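Local atomic coordinates of amidohydrolase (Xanthomonas campestris pv. campestris, PDB entry 4DZH), a protein that probably deaminates adenosine-type nucleosides such as 5'-methylthioadenosine, using zinc bound in a TIM barrel of the amidohydrolase superfamily. Residues Val162-Pro167 and Pro203-Asp208; Phe198-Pro203 and Val225-His230; Ala209-Val214 and Leu254-Asp259. All coordinates share one frame; numbering follows the deposited sequence.

Interaction 1: Val162-Pro167 and Pro203-Asp208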
loop_
_atom_site.group_PDB
_atom_site.type_symbol
_atom_site.label_atom_id
_atom_site.label_comp_id
_atom_site.label_asym_id
_atom_site.label_seq_id
_atom_site.Cartn_x
_atom_site.Cartn_y
_atom_site.Cartn_z
ATOM N N VAL A 162 7.356 26.803 11.887
ATOM C CA VAL A 162 6.854 26.228 13.139
ATOM C C VAL A 162 6.660 27.279 14.242
ATOM O O VAL A 162 7.561 28.113 14.485
ATOM C CB VAL A 162 7.825 25.123 13.682
ATOM C CG1 VAL A 162 7.355 24.598 15.034
ATOM C CG2 VAL A 162 7.981 23.969 12.701
ATOM N N ILE A 163 5.504 27.225 14.908
ATOM C CA ILE A 163 5.288 28.016 16.105
ATOM C C ILE A 163 4.952 27.030 17.242
ATOM O O ILE A 163 4.043 26.204 17.099
ATOM C CB ILE A 163 4.092 28.977 15.939
ATOM C CG1 ILE A 163 4.301 29.919 14.755
ATOM C CG2 ILE A 163 3.798 29.718 17.260
ATOM C CD1 ILE A 163 5.523 30.891 14.932
ATOM N N ILE A 164 5.659 27.108 18.372
ATOM C CA ILE A 164 5.411 26.179 19.479
ATOM C C ILE A 164 5.862 26.882 20.766
ATOM O O ILE A 164 6.713 27.785 20.728
ATOM C CB ILE A 164 6.127 24.805 19.202
ATOM C CG1 ILE A 164 5.659 23.719 20.170
ATOM C CG2 ILE A 164 7.646 24.922 19.188
ATOM C CD1 ILE A 164 6.171 22.349 19.798
ATOM N N ASP A 165 5.281 26.490 21.895
ATOM C CA ASP A 165 5.565 27.203 23.149
ATOM C C ASP A 165 6.918 26.827 23.740
ATOM O O ASP A 165 7.315 27.415 24.737
ATOM C CB ASP A 165 4.559 26.831 24.242
ATOM C CG ASP A 165 3.154 27.346 23.998
ATOM O OD1 ASP A 165 2.912 28.175 23.095
ATOM O OD2 ASP A 165 2.273 26.920 24.782
ATOM N N PHE A 166 7.584 25.815 23.195
ATOM C CA PHE A 166 8.785 25.251 23.827
ATOM C C PHE A 166 10.063 25.537 23.041
ATOM O O PHE A 166 10.049 25.616 21.808
ATOM C CB PHE A 166 8.636 23.735 23.996
ATOM C CG PHE A 166 7.316 23.319 24.560
ATOM C CD1 PHE A 166 6.929 23.738 25.831
ATOM C CD2 PHE A 166 6.465 22.508 23.836
ATOM C CE1 PHE A 166 5.708 23.353 26.365
ATOM C CE2 PHE A 166 5.244 22.116 24.357
ATOM C CZ PHE A 166 4.866 22.547 25.625
ATOM N N PRO A 167 11.182 25.727 23.747
ATOM C CA PRO A 167 12.429 26.053 23.048
ATOM C C PRO A 167 13.029 24.851 22.356
ATOM O O PRO A 167 12.903 23.700 22.822
ATOM C CB PRO A 167 13.353 26.552 24.181
ATOM C CG PRO A 167 12.813 25.866 25.392
ATOM C CD PRO A 167 11.326 25.825 25.215
ATOM N N PRO A 203 -2.820 22.059 19.088
ATOM C CA PRO A 203 -3.546 22.882 20.078
ATOM C C PRO A 203 -2.934 22.770 21.476
ATOM O O PRO A 203 -3.033 23.749 22.258
ATOM C CB PRO A 203 -4.957 22.285 20.041
ATOM C CG PRO A 203 -5.081 21.741 18.619
ATOM C CD PRO A 203 -3.717 21.142 18.360
ATOM N N TYR A 204 -2.339 21.616 21.797
ATOM C CA TYR A 204 -1.787 21.361 23.136
ATOM C C TYR A 204 -0.351 21.865 23.324
ATOM O O TYR A 204 0.205 21.773 24.422
ATOM C CB TYR A 204 -1.859 19.880 23.514
ATOM C CG TYR A 204 -1.291 18.950 22.450
ATOM C CD1 TYR A 204 0.069 18.654 22.415
ATOM C CD2 TYR A 204 -2.121 18.374 21.502
ATOM C CE1 TYR A 204 0.593 17.812 21.456
ATOM C CE2 TYR A 204 -1.613 17.537 20.532
ATOM C CZ TYR A 204 -0.268 17.250 20.522
ATOM O OH TYR A 204 0.216 16.418 19.547
ATOM N N THR A 205 0.259 22.400 22.273
ATOM C CA THR A 205 1.634 22.900 22.391
ATOM C C THR A 205 1.719 24.362 22.034
ATOM O O THR A 205 2.813 24.920 21.994
ATOM C CB THR A 205 2.624 22.163 21.479
ATOM O OG1 THR A 205 2.147 22.196 20.120
ATOM C CG2 THR A 205 2.838 20.715 21.926
ATOM N N VAL A 206 0.575 24.978 21.757
ATOM C CA VAL A 206 0.549 26.361 21.330
ATOM C C VAL A 206 -0.459 27.089 22.220
ATOM O O VAL A 206 -1.650 26.766 22.215
ATOM C CB VAL A 206 0.147 26.521 19.847
ATOM C CG1 VAL A 206 0.016 27.996 19.466
ATOM C CG2 VAL A 206 1.156 25.821 18.924
ATOM N N ASN A 207 0.016 28.081 22.971
ATOM C CA ASN A 207 -0.883 28.766 23.895
ATOM C C ASN A 207 -1.811 29.787 23.205
ATOM O O ASN A 207 -1.642 30.088 22.028
ATOM C CB ASN A 207 -0.110 29.335 25.089
ATOM C CG ASN A 207 0.855 30.479 24.710
ATOM O OD1 ASN A 207 0.703 31.142 23.681
ATOM N ND2 ASN A 207 1.846 30.721 25.572
ATOM N N ASP A 208 -2.817 30.290 23.920
ATOM C CA ASP A 208 -3.775 31.220 23.321
ATOM C C ASP A 208 -3.129 32.484 22.710
ATOM O O ASP A 208 -3.559 32.971 21.657
ATOM C CB ASP A 208 -4.774 31.671 24.387
ATOM C CG ASP A 208 -5.848 30.638 24.638
ATOM O OD1 ASP A 208 -5.749 29.524 24.048
ATOM O OD2 ASP A 208 -6.804 30.924 25.409
#

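Interaction 2: Phe198-Pro203 and Val225-His230. With ZN (zinc ion), chain E.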
loop_
_atom_site.group_PDB
_atom_site.type_symbol
_atom_site.label_atom_id
_atom_site.label_comp_id
_atom_site.label_asym_id
_atom_site.label_seq_id
_atom_site.Cartn_x
_atom_site.Cartn_y
_atom_site.Cartn_z
ATOM N N PHE A 198 2.159 29.684 8.237
ATOM C CA PHE A 198 2.405 29.457 9.641
ATOM C C PHE A 198 2.082 28.018 9.969
ATOM O O PHE A 198 1.092 27.474 9.477
ATOM C CB PHE A 198 1.535 30.373 10.472
ATOM C CG PHE A 198 2.087 31.782 10.587
ATOM C CD1 PHE A 198 3.118 32.065 11.491
ATOM C CD2 PHE A 198 1.603 32.809 9.776
ATOM C CE1 PHE A 198 3.640 33.355 11.590
ATOM C CE2 PHE A 198 2.118 34.099 9.869
ATOM C CZ PHE A 198 3.128 34.387 10.775
ATOM N N ALA A 199 2.903 27.408 10.818
ATOM C CA ALA A 199 2.678 26.042 11.252
ATOM C C ALA A 199 2.680 25.942 12.778
ATOM O O ALA A 199 3.603 25.359 13.372
ATOM C CB ALA A 199 3.731 25.100 10.648
ATOM N N PRO A 200 1.644 26.482 13.421
ATOM C CA PRO A 200 1.562 26.169 14.850
ATOM C C PRO A 200 1.469 24.643 15.042
ATOM O O PRO A 200 0.795 23.928 14.275
ATOM C CB PRO A 200 0.279 26.873 15.281
ATOM C CG PRO A 200 -0.595 26.893 14.030
ATOM C CD PRO A 200 0.440 27.141 12.906
ATOM N N HIS A 201 2.200 24.123 16.018
ATOM C CA HIS A 201 2.395 22.682 16.075
ATOM C C HIS A 201 1.100 21.889 16.336
ATOM O O HIS A 201 0.734 20.996 15.554
ATOM C CB HIS A 201 3.494 22.295 17.066
ATOM C CG HIS A 201 3.566 20.822 17.307
ATOM N ND1 HIS A 201 3.080 20.219 18.452
ATOM C CD2 HIS A 201 4.006 19.819 16.509
ATOM C CE1 HIS A 201 3.234 18.909 18.355
ATOM N NE2 HIS A 201 3.806 18.643 17.190
ATOM N N ALA A 202 0.418 22.194 17.432
ATOM C CA ALA A 202 -0.788 21.466 17.824
ATOM C C ALA A 202 -1.526 22.327 18.872
ATOM O O ALA A 202 -0.929 23.247 19.467
ATOM C CB ALA A 202 -0.419 20.123 18.437
ATOM N N PRO A 203 -2.820 22.059 19.088
ATOM C CA PRO A 203 -3.546 22.882 20.078
ATOM C C PRO A 203 -2.934 22.770 21.476
ATOM O O PRO A 203 -3.033 23.749 22.258
ATOM C CB PRO A 203 -4.957 22.285 20.041
ATOM C CG PRO A 203 -5.081 21.741 18.619
ATOM C CD PRO A 203 -3.717 21.142 18.360
ATOM N N VAL A 225 -2.551 28.732 7.487
ATOM C CA VAL A 225 -2.222 28.229 8.822
ATOM C C VAL A 225 -2.285 26.697 8.792
ATOM O O VAL A 225 -3.334 26.139 8.591
ATOM C CB VAL A 225 -3.214 28.808 9.872
ATOM C CG1 VAL A 225 -2.923 28.254 11.245
ATOM C CG2 VAL A 225 -3.146 30.340 9.863
ATOM N N HIS A 226 -1.148 26.023 9.005
ATOM C CA HIS A 226 -1.035 24.553 8.857
ATOM C C HIS A 226 -0.967 23.914 10.250
ATOM O O HIS A 226 0.054 24.057 10.929
ATOM C CB HIS A 226 0.286 24.303 8.115
ATOM C CG HIS A 226 0.600 22.860 7.819
ATOM N ND1 HIS A 226 1.732 22.493 7.097
ATOM C CD2 HIS A 226 -0.012 21.701 8.156
ATOM C CE1 HIS A 226 1.776 21.179 6.990
ATOM N NE2 HIS A 226 0.731 20.669 7.624
ATOM N N LEU A 227 -2.025 23.210 10.670
ATOM C CA LEU A 227 -2.176 22.814 12.075
ATOM C C LEU A 227 -2.623 21.367 12.262
ATOM O O LEU A 227 -3.710 20.975 11.800
ATOM C CB LEU A 227 -3.194 23.730 12.741
ATOM C CG LEU A 227 -3.633 23.446 14.171
ATOM C CD1 LEU A 227 -2.479 23.709 15.090
ATOM C CD2 LEU A 227 -4.826 24.373 14.559
ATOM N N HIS A 228 -1.828 20.567 12.971
ATOM C CA HIS A 228 -2.340 19.273 13.447
ATOM C C HIS A 228 -3.570 19.484 14.319
ATOM O O HIS A 228 -3.460 20.134 15.371
ATOM C CB HIS A 228 -1.306 18.509 14.277
ATOM C CG HIS A 228 -0.024 18.193 13.565
ATOM N ND1 HIS A 228 1.164 18.783 13.926
ATOM C CD2 HIS A 228 0.282 17.270 12.617
ATOM C CE1 HIS A 228 2.144 18.270 13.202
ATOM N NE2 HIS A 228 1.642 17.352 12.398
ATOM N N THR A 229 -4.713 18.920 13.933
ATOM C CA THR A 229 -5.975 19.221 14.635
ATOM C C THR A 229 -6.816 17.968 14.901
ATOM O O THR A 229 -7.173 17.235 13.965
ATOM C CB THR A 229 -6.818 20.194 13.793
ATOM O OG1 THR A 229 -6.042 21.339 13.419
ATOM C CG2 THR A 229 -8.078 20.693 14.574
ATOM N N HIS A 230 -7.191 17.716 16.164
ATOM C CA HIS A 230 -8.066 16.575 16.477
ATOM C C HIS A 230 -7.492 15.225 15.995
ATOM O O HIS A 230 -8.208 14.338 15.485
ATOM C CB HIS A 230 -9.508 16.772 15.948
ATOM C CG HIS A 230 -10.342 17.680 16.801
ATOM N ND1 HIS A 230 -11.673 17.427 17.052
ATOM C CD2 HIS A 230 -10.043 18.841 17.433
ATOM C CE1 HIS A 230 -12.157 18.388 17.829
ATOM N NE2 HIS A 230 -11.191 19.258 18.068
HETATM ZN ZN ZN E . 2.429 15.692 11.242
HETATM O O HOH W 1 1.023 21.805 12.508
HETATM O O HOH W 2 1.505 14.403 12.499
#

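Interaction 3: Ala209-Val214 and Leu254-Asp259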
loop_
_atom_site.group_PDB
_atom_site.type_symbol
_atom_site.label_atom_id
_atom_site.label_comp_id
_atom_site.label_asym_id
_atom_site.label_seq_id
_atom_site.Cartn_x
_atom_site.Cartn_y
_atom_site.Cartn_z
ATOM N N ALA A 209 -2.128 33.049 23.398
ATOM C CA ALA A 209 -1.439 34.243 22.924
ATOM C C ALA A 209 -0.676 33.994 21.620
ATOM O O ALA A 209 -0.709 34.827 20.725
ATOM C CB ALA A 209 -0.508 34.759 24.007
ATOM N N ASN A 210 -0.004 32.848 21.529
ATOM C CA ASN A 210 0.676 32.465 20.298
ATOM C C ASN A 210 -0.312 32.222 19.152
ATOM O O ASN A 210 -0.032 32.571 17.999
ATOM C CB ASN A 210 1.571 31.248 20.529
ATOM C CG ASN A 210 2.885 31.634 21.191
ATOM O OD1 ASN A 210 3.303 32.792 21.114
ATOM N ND2 ASN A 210 3.542 30.674 21.829
ATOM N N PHE A 211 -1.481 31.659 19.474
ATOM C CA PHE A 211 -2.503 31.415 18.449
ATOM C C PHE A 211 -3.055 32.753 17.976
ATOM O O PHE A 211 -3.322 32.963 16.784
ATOM C CB PHE A 211 -3.644 30.512 18.978
ATOM C CG PHE A 211 -3.463 29.064 18.637
ATOM C CD1 PHE A 211 -3.144 28.648 17.334
ATOM C CD2 PHE A 211 -3.595 28.111 19.619
ATOM C CE1 PHE A 211 -2.984 27.300 17.050
ATOM C CE2 PHE A 211 -3.440 26.781 19.345
ATOM C CZ PHE A 211 -3.138 26.366 18.045
ATOM N N GLU A 212 -3.217 33.691 18.908
ATOM C CA GLU A 212 -3.695 35.002 18.538
ATOM C C GLU A 212 -2.698 35.684 17.593
ATOM O O GLU A 212 -3.085 36.355 16.630
ATOM C CB GLU A 212 -3.886 35.855 19.791
ATOM C CG GLU A 212 -3.964 37.368 19.536
ATOM C CD GLU A 212 -5.031 37.778 18.511
ATOM O OE1 GLU A 212 -5.903 36.968 18.137
ATOM O OE2 GLU A 212 -4.975 38.933 18.063
ATOM N N ARG A 213 -1.410 35.497 17.866
ATOM C CA ARG A 213 -0.381 36.141 17.073
ATOM C C ARG A 213 -0.331 35.524 15.664
ATOM O O ARG A 213 -0.127 36.228 14.655
ATOM C CB ARG A 213 0.959 36.018 17.791
ATOM C CG ARG A 213 2.070 36.904 17.252
ATOM C CD ARG A 213 3.217 37.043 18.280
ATOM N NE ARG A 213 4.383 37.791 17.781
ATOM C CZ ARG A 213 5.537 37.878 18.446
ATOM N NH1 ARG A 213 5.689 37.270 19.621
ATOM N NH2 ARG A 213 6.546 38.564 17.945
ATOM N N VAL A 214 -0.536 34.213 15.582
ATOM C CA VAL A 214 -0.616 33.570 14.281
ATOM C C VAL A 214 -1.828 34.102 13.495
ATOM O O VAL A 214 -1.745 34.348 12.291
ATOM C CB VAL A 214 -0.754 32.055 14.457
ATOM C CG1 VAL A 214 -1.284 31.365 13.163
ATOM C CG2 VAL A 214 0.572 31.471 14.888
ATOM N N LEU A 254 -10.740 31.446 19.099
ATOM C CA LEU A 254 -9.492 32.162 18.844
ATOM C C LEU A 254 -9.447 32.794 17.443
ATOM O O LEU A 254 -8.540 33.568 17.137
ATOM C CB LEU A 254 -8.264 31.245 19.047
ATOM C CG LEU A 254 -8.026 30.811 20.502
ATOM C CD1 LEU A 254 -7.012 29.692 20.592
ATOM C CD2 LEU A 254 -7.592 32.041 21.344
ATOM N N GLY A 255 -10.432 32.467 16.608
ATOM C CA GLY A 255 -10.514 32.999 15.258
ATOM C C GLY A 255 -9.668 32.271 14.226
ATOM O O GLY A 255 -9.266 32.854 13.219
ATOM N N LEU A 256 -9.393 30.995 14.468
ATOM C CA LEU A 256 -8.533 30.240 13.551
ATOM C C LEU A 256 -9.234 29.278 12.609
ATOM O O LEU A 256 -8.577 28.650 11.771
ATOM C CB LEU A 256 -7.426 29.523 14.312
ATOM C CG LEU A 256 -6.284 30.521 14.497
ATOM C CD1 LEU A 256 -6.248 31.076 15.910
ATOM C CD2 LEU A 256 -4.946 29.927 14.077
ATOM N N VAL A 257 -10.550 29.165 12.724
ATOM C CA VAL A 257 -11.310 28.307 11.828
ATOM C C VAL A 257 -11.889 29.143 10.671
ATOM O O VAL A 257 -12.912 29.811 10.828
ATOM C CB VAL A 257 -12.418 27.590 12.601
ATOM C CG1 VAL A 257 -13.201 26.605 11.719
ATOM C CG2 VAL A 257 -11.826 26.869 13.803
ATOM N N ASN A 258 -11.237 29.104 9.509
ATOM C CA ASN A 258 -11.582 30.011 8.409
ATOM C C ASN A 258 -10.954 29.504 7.107
ATOM O O ASN A 258 -10.412 28.408 7.094
ATOM C CB ASN A 258 -11.150 31.445 8.727
ATOM C CG ASN A 258 -9.688 31.544 9.094
ATOM O OD1 ASN A 258 -8.916 30.632 8.823
ATOM N ND2 ASN A 258 -9.297 32.648 9.700
ATOM N N ASP A 259 -10.999 30.301 6.035
ATOM C CA ASP A 259 -10.454 29.848 4.746
ATOM C C ASP A 259 -8.924 29.900 4.635
ATOM O O ASP A 259 -8.380 29.775 3.529
ATOM C CB ASP A 259 -11.091 30.555 3.545
ATOM C CG ASP A 259 -10.900 32.064 3.567
ATOM O OD1 ASP A 259 -10.113 32.582 4.396
ATOM O OD2 ASP A 259 -11.529 32.735 2.719
HETATM O O HOH W 3 -7.310 35.149 18.874
#

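Interaction 1: Val162-Pro167 and Pro203-Asp208
I164 and V206 bring their CA atoms to 5.2 Å, where strand 156-163 has just ended beside the loop that joins strand 194-200 to helix 208-221. One backbone bond ties the two loops, D165 N giving its hydrogen to T205 O at 2.9 Å (angle at the hydrogen 152°), the donor lying almost straight ahead of the carbonyl. D165 then grips the same loop a second time with its side chain. With chi1 at -69° the carboxylate swings across to N207, whose N donates to D165 OD1 at 2.9 Å through its syn lone pair. ND2 of N210 also donates to OD1, so that one oxygen answers two donors. The carboxylate passes over the stem of the N207 side chain, OD2 lying 3.4 Å from CB, with its plane turned 46° from the amide. That amide has its own task, N207 OD1 accepting from N210 N. Two N-H donors and the nearby helix start should favour a negatively charged D165. The T205 side chain makes the apolar part of the contact: its CB meets I164 CG1 at 3.7 Å, and its CG2 comes up at the edge of the exposed F166 ring, 3.7 Å from CE2. The T205 hydroxyl is engaged elsewhere, with H201 ND1. Deeper in, V206 CG2 presses on I163 O at 3.4 Å. What results is a link between two neighbouring loops at the C-terminal ends of parallel strands, the end of a TIM barrel that carries the active site, with N207 as N-cap of helix 208-221.

Interaction 2: Phe198-Pro203 and Val225-His230
F198 and V225 face each other where strands 198-200 and 225-229 run side by side, their axes 4.7 Å apart at closest approach and 21° off parallel. H226 N donates to F198 O at 2.7 Å in a nearly straight bond (171°). Direct backbone bonding stops there: A199 CA offers only a CA-H contact to H226 O, 3.3 Å away, and beyond it water 1 takes over, accepting from H228 N at 3.1 Å and bonded to P200 O at 2.8 Å, one of several acceptors competing for its protons. These are adjacent parallel strands of the TIM barrel, joined through helix 208-221 as a beta-alpha-beta crossover, with the metal at their C-terminal end. There H228 uses both ring nitrogens. ND1 donates to H201 O at 2.8 Å, with the oxygen close to the ring plane; NE2 binds the zinc ion at 2.2 Å, in a site completed by water 2, H79, H81 and D316. Together the two bonds hold the ring's rotation. The edge of the H228 ring also points to the face of the H201 ring in an offset edge-to-face pair (planes at 68°), while H201 ND1 is bonded to T205 OG1. H226 is second shell: its NE2 bonds to ND1 of the zinc ligand H79. Turned to helix 247-254, the T229 hydroxyl OG1 donates to L227 O at 2.9 Å, from well above the carbonyl plane, and L227 CD1 packs against the P200 ring.

Interaction 3: Ala209-Val214 and Leu254-Asp259
F211 meets both L254 and L256, and that is the tight half of this contact. L254 CD1 rests on the root of the phenylalanine, 3.8 Å from CB, crossing its side chain at about a right angle. L256 comes in from the next turn of chain with both methyls: CD1 lies 3.6 Å from F211 O on the helix backbone, and CD2 touches both F211 CD1 (3.9 Å) and V214 CG1 (4.0 Å). F211 is itself turned to an unusual chi1 of -96°; the far end of its ring reaches L227, and the side chain also touches L251, so the patch continues into the layer between the barrel wall and its surrounding helices. L256 was modelled in two conformations, so its distances hold for one of them and are the less certain part. The outer half is wet. E212 OE1 and L254 O stand 4.4 Å apart with water 3 between them, donating to L254 O at 2.7 Å; its approach to E212 OE1 is too short to be trusted in detail. The other oxygen of E212 is paired with R215 in a salt bridge. Between the two leucines G255, with positive phi, ends helix 247-254 in a Schellman motif, and beyond that turn the chain brings L256, like L254, against helix 208-221. No direct hydrogen bond joins the segments: apolar packing holds the inner half and a water bridge the outer, consistent with the two poses of L256.

How the interactions relate
The three contacts form one cluster on the same side of the chain's centre, their own centres 9 to 12 Å apart. Interaction 2 is the inner one, two barrel strands and a zinc ligand; interactions 1 and 3 lie farther out. Interactions 1 and 2 share P203 and the neighbouring strands 156-163 and 194-200, with I163 N bonded to A199 O and I163 O to H201 N. Helix 208-221, which follows strand 194-200 and leads to strand 225-229, provides one side of interaction 3, and its F211 packs on P200 and P203. Along the chain interaction 1 closes before interaction 3 opens, while interaction 2 crosses both, so loop, strands and helix of this barrel sector are tied together.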